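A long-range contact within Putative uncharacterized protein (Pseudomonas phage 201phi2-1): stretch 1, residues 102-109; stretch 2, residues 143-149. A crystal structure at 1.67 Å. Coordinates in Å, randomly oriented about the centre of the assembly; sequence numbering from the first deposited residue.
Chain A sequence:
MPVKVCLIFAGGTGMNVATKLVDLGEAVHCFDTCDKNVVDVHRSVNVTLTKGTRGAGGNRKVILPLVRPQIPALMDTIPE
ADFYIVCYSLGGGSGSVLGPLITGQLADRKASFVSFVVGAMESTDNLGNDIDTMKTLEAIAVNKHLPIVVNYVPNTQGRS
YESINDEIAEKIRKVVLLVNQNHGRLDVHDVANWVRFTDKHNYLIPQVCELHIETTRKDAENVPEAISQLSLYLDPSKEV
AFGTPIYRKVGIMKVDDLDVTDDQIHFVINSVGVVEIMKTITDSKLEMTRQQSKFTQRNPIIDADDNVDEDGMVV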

# COMPACT_ATOMS: atom_id res chain seq x y z
N ILE A 102 10.48 3.89 -3.26
CA ILE A 102 11.14 3.04 -2.26
C ILE A 102 10.90 1.57 -2.61
O ILE A 102 11.80 0.73 -2.48
CB ILE A 102 10.68 3.38 -0.84
CG1 ILE A 102 11.24 4.73 -0.42
CG2 ILE A 102 11.13 2.29 0.16
CD1 ILE A 102 10.57 5.30 0.80
N THR A 103 9.69 1.29 -3.10
CA THR A 103 9.30 -0.07 -3.50
C THR A 103 10.22 -0.57 -4.62
O THR A 103 10.70 -1.70 -4.58
CB THR A 103 7.84 -0.10 -3.95
OG1 THR A 103 7.00 0.25 -2.84
CG2 THR A 103 7.44 -1.50 -4.43
N GLY A 104 10.45 0.28 -5.61
CA GLY A 104 11.40 -0.04 -6.67
C GLY A 104 12.76 -0.38 -6.11
O GLY A 104 13.41 -1.33 -6.56
N GLN A 105 13.21 0.39 -5.12
CA GLN A 105 14.51 0.13 -4.50
C GLN A 105 14.52 -1.21 -3.75
O GLN A 105 15.52 -1.94 -3.75
CB GLN A 105 14.88 1.27 -3.55
CG GLN A 105 15.09 2.61 -4.25
CD GLN A 105 16.23 2.57 -5.25
OE1 GLN A 105 17.34 2.15 -4.92
NE2 GLN A 105 15.96 3.01 -6.47
N LEU A 106 13.41 -1.52 -3.10
CA LEU A 106 13.30 -2.81 -2.41
C LEU A 106 13.36 -3.96 -3.41
O LEU A 106 13.96 -5.00 -3.14
CB LEU A 106 12.02 -2.89 -1.58
CG LEU A 106 11.90 -1.91 -0.42
CD1 LEU A 106 10.54 -2.10 0.26
CD2 LEU A 106 13.02 -2.15 0.58
N ALA A 107 12.72 -3.79 -4.56
CA ALA A 107 12.83 -4.80 -5.61
C ALA A 107 14.30 -4.99 -6.03
O ALA A 107 14.76 -6.11 -6.22
CB ALA A 107 11.95 -4.45 -6.82
N ASP A 108 15.05 -3.89 -6.15
CA ASP A 108 16.47 -4.00 -6.51
C ASP A 108 17.28 -4.75 -5.43
O ASP A 108 18.28 -5.39 -5.75
CB ASP A 108 17.10 -2.62 -6.78
CG ASP A 108 16.61 -1.98 -8.08
OD1 ASP A 108 15.98 -2.67 -8.91
OD2 ASP A 108 16.90 -0.78 -8.29
N ARG A 109 16.84 -4.68 -4.17
CA ARG A 109 17.47 -5.45 -3.09
C ARG A 109 17.11 -6.94 -3.16
O ARG A 109 17.58 -7.73 -2.36
CB ARG A 109 17.04 -4.94 -1.70
CG ARG A 109 17.46 -3.52 -1.37
CD ARG A 109 17.13 -3.17 0.09
NE ARG A 109 17.63 -1.85 0.46
CZ ARG A 109 17.54 -1.32 1.68
NH1 ARG A 109 16.99 -2.01 2.67
NH2 ARG A 109 18.02 -0.11 1.91
N ASN A 143 9.05 -4.07 -14.90
CA ASN A 143 10.44 -3.66 -15.04
C ASN A 143 11.38 -4.48 -14.14
O ASN A 143 12.49 -4.80 -14.53
CB ASN A 143 10.62 -2.17 -14.74
CG ASN A 143 10.01 -1.28 -15.81
OD1 ASN A 143 9.49 -1.76 -16.82
ND2 ASN A 143 10.04 0.03 -15.57
N LYS A 144 10.92 -4.80 -12.93
CA LYS A 144 11.76 -5.52 -11.98
C LYS A 144 11.50 -7.02 -12.03
O LYS A 144 12.16 -7.80 -11.35
CB LYS A 144 11.51 -5.02 -10.55
CG LYS A 144 11.59 -3.50 -10.38
CD LYS A 144 12.98 -2.98 -10.59
CE LYS A 144 13.12 -1.56 -10.06
NZ LYS A 144 14.38 -0.94 -10.52
N HIS A 145 10.55 -7.41 -12.87
CA HIS A 145 10.11 -8.79 -12.98
C HIS A 145 9.84 -9.39 -11.60
O HIS A 145 10.50 -10.34 -11.18
CB HIS A 145 11.15 -9.63 -13.75
CG HIS A 145 10.56 -10.87 -14.35
ND1 HIS A 145 9.94 -10.88 -15.58
CD2 HIS A 145 10.44 -12.13 -13.86
CE1 HIS A 145 9.49 -12.10 -15.83
NE2 HIS A 145 9.78 -12.87 -14.80
N LEU A 146 8.87 -8.83 -10.89
CA LEU A 146 8.60 -9.27 -9.54
C LEU A 146 7.13 -8.96 -9.26
O LEU A 146 6.67 -7.91 -9.68
CB LEU A 146 9.46 -8.45 -8.58
CG LEU A 146 9.25 -8.70 -7.10
CD1 LEU A 146 9.85 -10.05 -6.77
CD2 LEU A 146 9.86 -7.59 -6.23
N PRO A 147 6.42 -9.87 -8.58
CA PRO A 147 5.04 -9.50 -8.20
C PRO A 147 5.08 -8.35 -7.22
O PRO A 147 5.92 -8.32 -6.31
CB PRO A 147 4.51 -10.75 -7.49
CG PRO A 147 5.43 -11.88 -7.99
CD PRO A 147 6.76 -11.24 -8.14
N ILE A 148 4.19 -7.39 -7.41
CA ILE A 148 4.06 -6.31 -6.45
C ILE A 148 2.74 -6.52 -5.74
O ILE A 148 1.67 -6.33 -6.31
CB ILE A 148 4.12 -4.93 -7.13
CG1 ILE A 148 5.50 -4.72 -7.80
CG2 ILE A 148 3.77 -3.82 -6.12
CD1 ILE A 148 6.70 -4.63 -6.84
N VAL A 149 2.84 -7.00 -4.50
CA VAL A 149 1.71 -7.60 -3.81
C VAL A 149 1.17 -6.58 -2.84
O VAL A 149 1.88 -6.13 -1.96
CB VAL A 149 2.20 -8.85 -3.02
CG1 VAL A 149 1.10 -9.45 -2.19
CG2 VAL A 149 2.75 -9.90 -4.00
O HOH W 1 14.60 1.50 -9.26

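The contact is small, burying 262 Å² over both sides, and it grades from a polar, exposed end to an apolar, buried one. Its one direct hydrogen bond across the stretches lies at the polar end, where Lys-144 NZ donates to Asp-108 OD1 at 2.9 Å; with opposite charges on the two groups, this is also a salt bridge. The CA-to-CB bond of Asp-108 points sideways, but chi1 in the m well brings its carboxylate nearer to the lysine. Lys-144, whose CB points toward the helix, turns through two m torsions and then extends through two t torsions, carrying its ammonium group to the acid. Water 1 reinforces the pair: it accepts from Lys-144 NZ at 2.8 Å and donates weakly to Asp-108 OD2 at 3.4 Å, so both carboxylate oxygens have a donor.

On the way, Lys-144 CG makes an apolar contact with Ala-107 CB at 3.7 Å, and Lys-144 CE lies in van der Waals contact with Gly-104 O at 3.5 Å. Gly-104 O already accepts the helical hydrogen bond from Asp-108 N at 3.1 Å, so it does not depend on the lysine for a partner. A long aliphatic chain ending in a charge thus suits a partly exposed site beside a helix.

The CA-to-CB bond of Ala-107 points toward the second stretch, and its single methyl also meets Leu-146 CD2, 3.8 Å from Ala-107 CB. The small side chain goes with a close approach of the backbones: the CA atoms of Ala-107 and Lys-144 are 6.5 Å apart. Further along, Thr-103 CG2 meets Ile-148 CD1 at 4.0 Å. Leu-146 and Ile-148 are both buried, with CA-to-CB bonds toward the helix, and their branched hydrocarbon side chains leave no polar group to satisfy there. Threonine serves two needs in this buried position, offering a methyl to the isoleucine while its OG1 is hydrogen-bonded elsewhere in the structure. Thr-103 O, in turn, accepts from Ala-107 N at 2.9 Å, so this pair of backbone groups is satisfied within the helix.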